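Local coordinates for major Capsid Protein VP1 (Chimpanzee polyomavirus Bob, PDB 6Y9I) that builds the outer shell of a polyomavirus as pentamers and probably engages glycan receptors on the host cell, at residues 11-16 with 287-292; 20-25 with 72-77; 89-94 with 281-286. One frame throughout, in Å; residues are numbered along the deposited sequence.

Contact 1: 11-16 with 287-292; sequences NIITGP and KRAVKN
I13 and K287 meet where strand 8-26 breaks into a loop, and together with R288 they carry more than half of the 361 Å² buried here. The two side chains cross at their roots, CB of I13 lying 3.8 Å from CB of K287. With CG1 of I13 anti to its carbonyl carbon (chi1 -69°), the branch reaches along the opposing strand to the methyl of A289, at 4.2 Å between CG1 and CB. K287 instead runs out extended and away from I13. Its NZ is bonded to the backbone oxygen of D17 and donates a hydrogen bond to a water 2.8 Å away, which in turn donates one to O of P16, so the lysine reaches the loop after I13 twice, directly and through water. R288 behaves differently: bends at chi2 and chi3 fold the chain back, bringing CG1 of I12 3.6 Å above the guanidinium plane and over its centre. While the isoleucine covers that face, NE is bonded to E90 and NH1 to L10 O. The backbones follow the antiparallel pattern, with I12 and R288 a non-hydrogen-bonded pair flanked by A289 N to N11 O and I13 N to K287 O, each 3.0 Å. The pairing brings the two ends of the chain together across 270 intervening residues within the jelly-roll sheet. At this point strand 272-291 lies between two neighbours: strand 8-26 along one edge, and along the other strand 87-98, whose M88 bonds to the backbone of R288 and whose M87 and W89 touch K287.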
loop_
_atom_site.group_PDB
_atom_site.type_symbol
_atom_site.label_atom_id
_atom_site.label_comp_id
_atom_site.label_asym_id
_atom_site.label_seq_id
_atom_site.Cartn_x
_atom_site.Cartn_y
_atom_site.Cartn_z
ATOM N N ASN A 11 -12.940 -23.474 -32.822
ATOM C CA ASN A 11 -12.506 -22.136 -33.306
ATOM C C ASN A 11 -13.476 -21.060 -32.782
ATOM O O ASN A 11 -14.667 -21.332 -32.712
ATOM C CB ASN A 11 -12.430 -22.097 -34.841
ATOM C CG ASN A 11 -11.826 -23.354 -35.436
ATOM O OD1 ASN A 11 -10.653 -23.372 -35.823
ATOM N ND2 ASN A 11 -12.617 -24.420 -35.496
ATOM N N ILE A 12 -12.970 -19.866 -32.468
ATOM C CA ILE A 12 -13.793 -18.622 -32.352
ATOM C C ILE A 12 -14.531 -18.420 -33.681
ATOM O O ILE A 12 -13.889 -18.553 -34.745
ATOM C CB ILE A 12 -12.917 -17.407 -31.998
ATOM C CG1 ILE A 12 -12.262 -17.587 -30.626
ATOM C CG2 ILE A 12 -13.735 -16.126 -32.107
ATOM C CD1 ILE A 12 -10.857 -17.008 -30.492
ATOM N N ILE A 13 -15.835 -18.170 -33.629
ATOM C CA ILE A 13 -16.681 -17.867 -34.816
ATOM C C ILE A 13 -16.528 -16.384 -35.171
ATOM O O ILE A 13 -16.576 -15.532 -34.255
ATOM C CB ILE A 13 -18.142 -18.277 -34.542
ATOM C CG1 ILE A 13 -18.232 -19.800 -34.475
ATOM C CG2 ILE A 13 -19.081 -17.681 -35.567
ATOM C CD1 ILE A 13 -19.617 -20.346 -34.450
ATOM N N THR A 14 -16.346 -16.092 -36.460
ATOM C CA THR A 14 -16.127 -14.718 -36.974
ATOM C C THR A 14 -17.341 -14.320 -37.808
ATOM O O THR A 14 -18.255 -15.151 -37.964
ATOM C CB THR A 14 -14.815 -14.617 -37.763
ATOM O OG1 THR A 14 -14.840 -15.585 -38.814
ATOM C CG2 THR A 14 -13.597 -14.836 -36.896
ATOM N N GLY A 15 -17.346 -13.087 -38.305
ATOM C CA GLY A 15 -18.440 -12.553 -39.130
ATOM C C GLY A 15 -19.364 -11.668 -38.306
ATOM O O GLY A 15 -19.114 -11.414 -37.126
ATOM N N PRO A 16 -20.438 -11.140 -38.928
ATOM C CA PRO A 16 -21.345 -10.228 -38.236
ATOM C C PRO A 16 -22.288 -10.984 -37.280
ATOM O O PRO A 16 -22.575 -12.157 -37.508
ATOM C CB PRO A 16 -22.079 -9.534 -39.397
ATOM C CG PRO A 16 -22.081 -10.569 -40.514
ATOM C CD PRO A 16 -20.811 -11.375 -40.334
ATOM N N LYS A 287 -19.258 -15.807 -30.017
ATOM C CA LYS A 287 -19.683 -17.168 -30.400
ATOM C C LYS A 287 -18.418 -18.020 -30.497
ATOM O O LYS A 287 -17.450 -17.555 -31.116
ATOM C CB LYS A 287 -20.470 -17.126 -31.707
ATOM C CG LYS A 287 -21.814 -16.438 -31.613
ATOM C CD LYS A 287 -22.477 -16.369 -32.951
ATOM C CE LYS A 287 -23.846 -15.730 -32.911
ATOM N NZ LYS A 287 -24.273 -15.413 -34.293
ATOM N N ARG A 288 -18.429 -19.179 -29.853
ATOM C CA ARG A 288 -17.344 -20.195 -29.909
ATOM C C ARG A 288 -17.920 -21.504 -30.460
ATOM O O ARG A 288 -18.985 -21.972 -29.962
ATOM C CB ARG A 288 -16.733 -20.385 -28.517
ATOM C CG ARG A 288 -15.735 -21.526 -28.404
ATOM C CD ARG A 288 -14.380 -21.269 -29.027
ATOM N NE ARG A 288 -13.620 -20.311 -28.246
ATOM C CZ ARG A 288 -12.296 -20.255 -28.202
ATOM N NH1 ARG A 288 -11.577 -21.098 -28.930
ATOM N NH2 ARG A 288 -11.700 -19.370 -27.420
ATOM N N ALA A 289 -17.244 -22.092 -31.440
ATOM C CA ALA A 289 -17.606 -23.428 -31.968
ATOM C C ALA A 289 -17.141 -24.480 -30.959
ATOM O O ALA A 289 -16.057 -24.336 -30.372
ATOM C CB ALA A 289 -17.020 -23.658 -33.350
ATOM N N VAL A 290 -17.979 -25.493 -30.748
ATOM C CA VAL A 290 -17.723 -26.641 -29.838
ATOM C C VAL A 290 -18.185 -27.912 -30.560
ATOM O O VAL A 290 -19.008 -27.789 -31.502
ATOM C CB VAL A 290 -18.436 -26.440 -28.485
ATOM C CG1 VAL A 290 -17.878 -25.231 -27.732
ATOM C CG2 VAL A 290 -19.951 -26.335 -28.633
ATOM N N LYS A 291 -17.660 -29.061 -30.144
ATOM C CA LYS A 291 -18.155 -30.412 -30.543
ATOM C C LYS A 291 -18.555 -31.149 -29.262
ATOM O O LYS A 291 -17.725 -31.167 -28.332
ATOM C CB LYS A 291 -17.085 -31.185 -31.331
ATOM N N ASN A 292 -19.785 -31.678 -29.209
ATOM C CA ASN A 292 -20.310 -32.519 -28.092
ATOM C C ASN A 292 -19.431 -33.771 -27.973
ATOM O O ASN A 292 -19.876 -34.921 -28.053
ATOM C CB ASN A 292 -21.791 -32.875 -28.279
HETATM O O HOH W 1 -22.336 -14.673 -36.186
#

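Contact 2: 20-25 with 72-77; sequences TEIELY and VQLPML
V72 drives CG2 into the fork of L24, 3.8 Å from both CD1 and CD2 of that leucine. The contact bridges two strands of the VP1 jelly roll that do not pair with each other: residues 20-25 bond to strand 272-291, while V72 bonds to strand 252-265, and only side chains span the gap. I22 stands at its middle. Its chi1 of 72° puts CG2 beside the backbone N, where it meets L74 CD2 at 3.7 Å, the two side chains crossing at about a right angle; with chi2 at 88°, CD1 points tip to tip at V72 CG2, 4.1 Å away. L253 and V255 add to this apolar cluster beside I22 and L24.

Toward T20 the fit slackens. Here the nearest approach is T20 OG1 to P75 CG at 4.4 Å, and P75 is exposed. E21 and E23 start out on the other side of their strand; E23 bonds through OE2 to the hydroxyl of Y280 and packs on S207 of a neighbouring subunit. Q73, also turned from the contact, bonds within its own segment: NE2 donates to L74 O at 3.0 Å, in the carbonyl plane and on a lone pair.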
loop_
_atom_site.group_PDB
_atom_site.type_symbol
_atom_site.label_atom_id
_atom_site.label_comp_id
_atom_site.label_asym_id
_atom_site.label_seq_id
_atom_site.Cartn_x
_atom_site.Cartn_y
_atom_site.Cartn_z
ATOM N N THR A 20 -21.945 -10.172 -28.535
ATOM C CA THR A 20 -23.071 -9.533 -27.833
ATOM C C THR A 20 -22.552 -9.053 -26.479
ATOM O O THR A 20 -21.433 -9.428 -26.095
ATOM C CB THR A 20 -24.268 -10.484 -27.746
ATOM O OG1 THR A 20 -25.396 -9.689 -27.377
ATOM C CG2 THR A 20 -24.061 -11.629 -26.781
ATOM N N GLU A 21 -23.364 -8.256 -25.807
ATOM C CA GLU A 21 -23.030 -7.551 -24.551
ATOM C C GLU A 21 -24.243 -7.668 -23.638
ATOM O O GLU A 21 -25.352 -7.472 -24.135
ATOM C CB GLU A 21 -22.734 -6.107 -24.931
ATOM C CG GLU A 21 -22.094 -5.267 -23.859
ATOM C CD GLU A 21 -21.909 -3.840 -24.362
ATOM O OE1 GLU A 21 -22.864 -3.014 -24.256
ATOM O OE2 GLU A 21 -20.843 -3.572 -24.918
ATOM N N ILE A 22 -24.064 -8.014 -22.367
ATOM C CA ILE A 22 -25.211 -8.029 -21.425
ATOM C C ILE A 22 -24.809 -7.162 -20.230
ATOM O O ILE A 22 -23.631 -7.058 -19.946
ATOM C CB ILE A 22 -25.652 -9.458 -21.054
ATOM C CG1 ILE A 22 -24.644 -10.146 -20.145
ATOM C CG2 ILE A 22 -25.957 -10.286 -22.297
ATOM C CD1 ILE A 22 -24.896 -9.875 -18.667
ATOM N N GLU A 23 -25.773 -6.491 -19.633
ATOM C CA GLU A 23 -25.514 -5.600 -18.479
ATOM C C GLU A 23 -26.564 -5.910 -17.408
ATOM O O GLU A 23 -27.682 -6.294 -17.760
ATOM C CB GLU A 23 -25.350 -4.159 -18.966
ATOM C CG GLU A 23 -26.622 -3.402 -19.275
ATOM C CD GLU A 23 -26.384 -1.939 -19.644
ATOM O OE1 GLU A 23 -27.396 -1.222 -19.842
ATOM O OE2 GLU A 23 -25.188 -1.504 -19.710
ATOM N N LEU A 24 -26.156 -5.875 -16.143
ATOM C CA LEU A 24 -27.083 -6.042 -15.010
ATOM C C LEU A 24 -26.443 -5.520 -13.729
ATOM O O LEU A 24 -25.215 -5.258 -13.700
ATOM C CB LEU A 24 -27.508 -7.497 -14.860
ATOM C CG LEU A 24 -26.457 -8.474 -14.344
ATOM C CD1 LEU A 24 -27.150 -9.620 -13.638
ATOM C CD2 LEU A 24 -25.580 -8.980 -15.472
ATOM N N TYR A 25 -27.301 -5.304 -12.746
ATOM C CA TYR A 25 -26.939 -4.921 -11.366
ATOM C C TYR A 25 -27.251 -6.102 -10.480
ATOM O O TYR A 25 -28.290 -6.767 -10.741
ATOM C CB TYR A 25 -27.744 -3.719 -10.891
ATOM C CG TYR A 25 -27.085 -2.404 -11.171
ATOM C CD1 TYR A 25 -25.923 -2.050 -10.508
ATOM C CD2 TYR A 25 -27.625 -1.510 -12.079
ATOM C CE1 TYR A 25 -25.316 -0.830 -10.734
ATOM C CE2 TYR A 25 -27.022 -0.289 -12.326
ATOM C CZ TYR A 25 -25.869 0.054 -11.640
ATOM O OH TYR A 25 -25.260 1.257 -11.848
ATOM N N VAL A 72 -28.448 -14.794 -16.355
ATOM C CA VAL A 72 -28.993 -13.938 -17.455
ATOM C C VAL A 72 -29.227 -14.836 -18.682
ATOM O O VAL A 72 -28.308 -15.615 -19.055
ATOM C CB VAL A 72 -28.037 -12.773 -17.774
ATOM C CG1 VAL A 72 -28.571 -11.896 -18.900
ATOM C CG2 VAL A 72 -27.731 -11.942 -16.537
ATOM N N GLN A 73 -30.415 -14.765 -19.281
ATOM C CA GLN A 73 -30.727 -15.540 -20.503
ATOM C C GLN A 73 -30.019 -14.881 -21.682
ATOM O O GLN A 73 -30.259 -13.700 -21.890
ATOM C CB GLN A 73 -32.229 -15.579 -20.784
ATOM C CG GLN A 73 -32.541 -16.276 -22.092
ATOM C CD GLN A 73 -32.171 -17.728 -21.996
ATOM O OE1 GLN A 73 -32.423 -18.392 -21.000
ATOM N NE2 GLN A 73 -31.536 -18.240 -23.027
ATOM N N LEU A 74 -29.186 -15.623 -22.421
ATOM C CA LEU A 74 -28.491 -15.094 -23.622
ATOM C C LEU A 74 -29.336 -15.369 -24.867
ATOM O O LEU A 74 -30.194 -16.251 -24.862
ATOM C CB LEU A 74 -27.121 -15.760 -23.713
ATOM C CG LEU A 74 -26.174 -15.439 -22.553
ATOM C CD1 LEU A 74 -24.928 -16.314 -22.597
ATOM C CD2 LEU A 74 -25.793 -13.975 -22.552
ATOM N N PRO A 75 -29.064 -14.670 -25.991
ATOM C CA PRO A 75 -29.725 -14.957 -27.266
ATOM C C PRO A 75 -29.560 -16.433 -27.619
ATOM O O PRO A 75 -28.476 -16.914 -27.540
ATOM C CB PRO A 75 -28.987 -14.071 -28.278
ATOM C CG PRO A 75 -28.414 -12.948 -27.438
ATOM C CD PRO A 75 -28.063 -13.599 -26.118
ATOM N N MET A 76 -30.652 -17.109 -27.953
ATOM C CA MET A 76 -30.665 -18.582 -28.164
ATOM C C MET A 76 -29.737 -18.913 -29.338
ATOM O O MET A 76 -29.858 -18.263 -30.377
ATOM C CB MET A 76 -32.085 -19.087 -28.453
ATOM N N LEU A 77 -28.793 -19.835 -29.160
ATOM C CA LEU A 77 -27.950 -20.306 -30.289
ATOM C C LEU A 77 -28.508 -21.650 -30.756
ATOM O O LEU A 77 -29.434 -22.144 -30.093
ATOM C CB LEU A 77 -26.492 -20.423 -29.840
ATOM C CG LEU A 77 -25.807 -19.108 -29.476
ATOM C CD1 LEU A 77 -24.386 -19.369 -29.019
ATOM C CD2 LEU A 77 -25.814 -18.132 -30.641
#

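Contact 3: 89-94 with 281-286; sequences WEAVSC and FKVTLR
R286 lies alongside E90 and grips it side-on with two nitrogens, NE to OE1 at 2.9 Å and NH2 to OE2 at 3.0 Å. Both oxygens lie close to the guanidinium plane, yet the donors meet them from above the carboxylate, the two planes being 60° apart. Each oxygen has a further donor, R288 NE for OE1 and G245 N for OE2. With two arginines nearby, the carboxylate is probably held in its charged form. CG1 of V92 lies over one face of the R286 guanidinium, offset toward the rim, 3.3 Å from NE.

Beside this bridge the main chains exchange E90 N to R286 O and R286 N to E90 O. Then the ladder of the jelly-roll sheet slips by one residue in a classic beta bulge: V92 and S93 both face T284, with V92 N donating to T284 O at 2.9 Å, almost straight at 174°, and T284 N to S93 O. The side chains of S93 and T284 share a water, 2.7 Å from OG of the serine and 3.0 Å from OG1 of the threonine. On the other side of the sheet the contact is apolar, A91 CB resting 4.0 Å from V283 CG1 and close to L285 CD2. W89 lays its ring atom CE3 3.8 Å from L285 CB, while its NE1 is satisfied by P75 O.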
loop_
_atom_site.group_PDB
_atom_site.type_symbol
_atom_site.label_atom_id
_atom_site.label_comp_id
_atom_site.label_asym_id
_atom_site.label_seq_id
_atom_site.Cartn_x
_atom_site.Cartn_y
_atom_site.Cartn_z
ATOM N N TRP A 89 -21.990 -19.358 -26.383
ATOM C CA TRP A 89 -21.487 -18.042 -25.938
ATOM C C TRP A 89 -20.262 -18.245 -25.056
ATOM O O TRP A 89 -20.306 -19.078 -24.161
ATOM C CB TRP A 89 -22.587 -17.275 -25.238
ATOM C CG TRP A 89 -23.638 -16.795 -26.186
ATOM C CD1 TRP A 89 -24.941 -17.193 -26.244
ATOM C CD2 TRP A 89 -23.463 -15.797 -27.206
ATOM N NE1 TRP A 89 -25.601 -16.506 -27.230
ATOM C CE2 TRP A 89 -24.722 -15.632 -27.828
ATOM C CE3 TRP A 89 -22.373 -15.022 -27.644
ATOM C CZ2 TRP A 89 -24.911 -14.740 -28.878
ATOM C CZ3 TRP A 89 -22.573 -14.130 -28.672
ATOM C CH2 TRP A 89 -23.819 -14.000 -29.287
ATOM N N GLU A 90 -19.201 -17.486 -25.340
ATOM C CA GLU A 90 -17.945 -17.473 -24.561
ATOM C C GLU A 90 -17.783 -16.083 -23.949
ATOM O O GLU A 90 -17.663 -15.123 -24.717
ATOM C CB GLU A 90 -16.778 -17.827 -25.475
ATOM C CG GLU A 90 -15.442 -17.882 -24.799
ATOM C CD GLU A 90 -14.286 -17.936 -25.783
ATOM O OE1 GLU A 90 -14.543 -17.947 -27.009
ATOM O OE2 GLU A 90 -13.114 -17.964 -25.323
ATOM N N ALA A 91 -17.796 -15.982 -22.619
ATOM C CA ALA A 91 -17.542 -14.699 -21.919
ATOM C C ALA A 91 -16.049 -14.334 -22.046
ATOM O O ALA A 91 -15.167 -15.122 -21.623
ATOM C CB ALA A 91 -18.012 -14.767 -20.484
ATOM N N VAL A 92 -15.757 -13.168 -22.621
ATOM C CA VAL A 92 -14.361 -12.774 -22.968
ATOM C C VAL A 92 -13.851 -11.717 -21.983
ATOM O O VAL A 92 -12.663 -11.767 -21.598
ATOM C CB VAL A 92 -14.231 -12.332 -24.442
ATOM C CG1 VAL A 92 -14.560 -13.478 -25.391
ATOM C CG2 VAL A 92 -15.071 -11.120 -24.781
ATOM N N SER A 93 -14.702 -10.791 -21.570
ATOM C CA SER A 93 -14.249 -9.653 -20.743
ATOM C C SER A 93 -15.455 -9.039 -20.052
ATOM O O SER A 93 -16.610 -9.224 -20.514
ATOM C CB SER A 93 -13.491 -8.630 -21.586
ATOM O OG SER A 93 -14.375 -7.986 -22.471
ATOM N N CYS A 94 -15.208 -8.321 -18.977
ATOM C CA CYS A 94 -16.315 -7.595 -18.326
ATOM C C CYS A 94 -15.834 -6.268 -17.760
ATOM O O CYS A 94 -14.656 -6.153 -17.407
ATOM C CB CYS A 94 -16.953 -8.470 -17.263
ATOM S SG CYS A 94 -15.857 -8.826 -15.881
ATOM N N PHE A 281 -22.410 -4.992 -13.750
ATOM C CA PHE A 281 -21.643 -5.871 -14.661
ATOM C C PHE A 281 -22.006 -5.538 -16.107
ATOM O O PHE A 281 -23.214 -5.429 -16.434
ATOM C CB PHE A 281 -22.026 -7.338 -14.469
ATOM C CG PHE A 281 -21.656 -7.958 -13.151
ATOM C CD1 PHE A 281 -22.426 -7.721 -12.021
ATOM C CD2 PHE A 281 -20.585 -8.840 -13.058
ATOM C CE1 PHE A 281 -22.106 -8.325 -10.820
ATOM C CE2 PHE A 281 -20.280 -9.457 -11.849
ATOM C CZ PHE A 281 -21.039 -9.187 -10.743
ATOM N N LYS A 282 -21.000 -5.395 -16.951
ATOM C CA LYS A 282 -21.170 -5.437 -18.419
ATOM C C LYS A 282 -20.231 -6.518 -18.925
ATOM O O LYS A 282 -19.006 -6.382 -18.731
ATOM C CB LYS A 282 -20.864 -4.086 -19.056
ATOM C CG LYS A 282 -21.049 -4.024 -20.565
ATOM C CD LYS A 282 -20.385 -2.815 -21.217
ATOM C CE LYS A 282 -20.439 -1.538 -20.398
ATOM N NZ LYS A 282 -20.094 -0.345 -21.208
ATOM N N VAL A 283 -20.791 -7.557 -19.527
ATOM C CA VAL A 283 -20.013 -8.733 -19.973
ATOM C C VAL A 283 -20.103 -8.774 -21.495
ATOM O O VAL A 283 -21.224 -8.702 -22.028
ATOM C CB VAL A 283 -20.557 -10.026 -19.331
ATOM C CG1 VAL A 283 -19.758 -11.242 -19.779
ATOM C CG2 VAL A 283 -20.581 -9.932 -17.824
ATOM N N THR A 284 -18.957 -8.879 -22.156
ATOM C CA THR A 284 -18.844 -9.034 -23.624
ATOM C C THR A 284 -18.675 -10.523 -23.937
ATOM O O THR A 284 -17.804 -11.187 -23.321
ATOM C CB THR A 284 -17.679 -8.212 -24.186
ATOM O OG1 THR A 284 -17.904 -6.845 -23.850
ATOM C CG2 THR A 284 -17.560 -8.334 -25.686
ATOM N N LEU A 285 -19.496 -11.043 -24.844
ATOM C CA LEU A 285 -19.470 -12.472 -25.226
ATOM C C LEU A 285 -19.301 -12.612 -26.735
ATOM O O LEU A 285 -19.768 -11.736 -27.489
ATOM C CB LEU A 285 -20.763 -13.133 -24.753
ATOM C CG LEU A 285 -21.018 -13.035 -23.244
ATOM C CD1 LEU A 285 -22.089 -11.998 -22.952
ATOM C CD2 LEU A 285 -21.422 -14.389 -22.682
ATOM N N ARG A 286 -18.617 -13.674 -27.146
ATOM C CA ARG A 286 -18.453 -14.030 -28.583
ATOM C C ARG A 286 -18.881 -15.488 -28.790
ATOM O O ARG A 286 -18.879 -16.290 -27.827
ATOM C CB ARG A 286 -17.014 -13.792 -29.041
ATOM C CG ARG A 286 -16.016 -14.756 -28.429
ATOM C CD ARG A 286 -14.579 -14.462 -28.792
ATOM N NE ARG A 286 -13.710 -15.345 -28.029
ATOM C CZ ARG A 286 -12.433 -15.112 -27.785
ATOM N NH1 ARG A 286 -11.841 -14.048 -28.312
ATOM N NH2 ARG A 286 -11.736 -15.952 -27.042
HETATM O O HOH W 2 -16.220 -6.273 -21.464
#

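In the fold
Strand 272-291 joins contacts 1 and 3, whose centres are about 14 Å apart, and one carboxylate couples them: R288 NE of contact 1 is 2.8 Å from E90 OE1 of contact 3, while I12 packs on R286. Contact 2 lies closer to contact 3, at about 9 Å between centres, and meets it through T20 O and L285 N, a probable hydrogen bond of 2.8 Å. About 17 Å separates the centres of contacts 1 and 2, which still touch where K287 CE meets L77 CD2. A bound magnesium ion lies about 4 Å from the K282 side chain in contact 3, and a magnesium ion about 10 Å from the I22 side chain in contact 2.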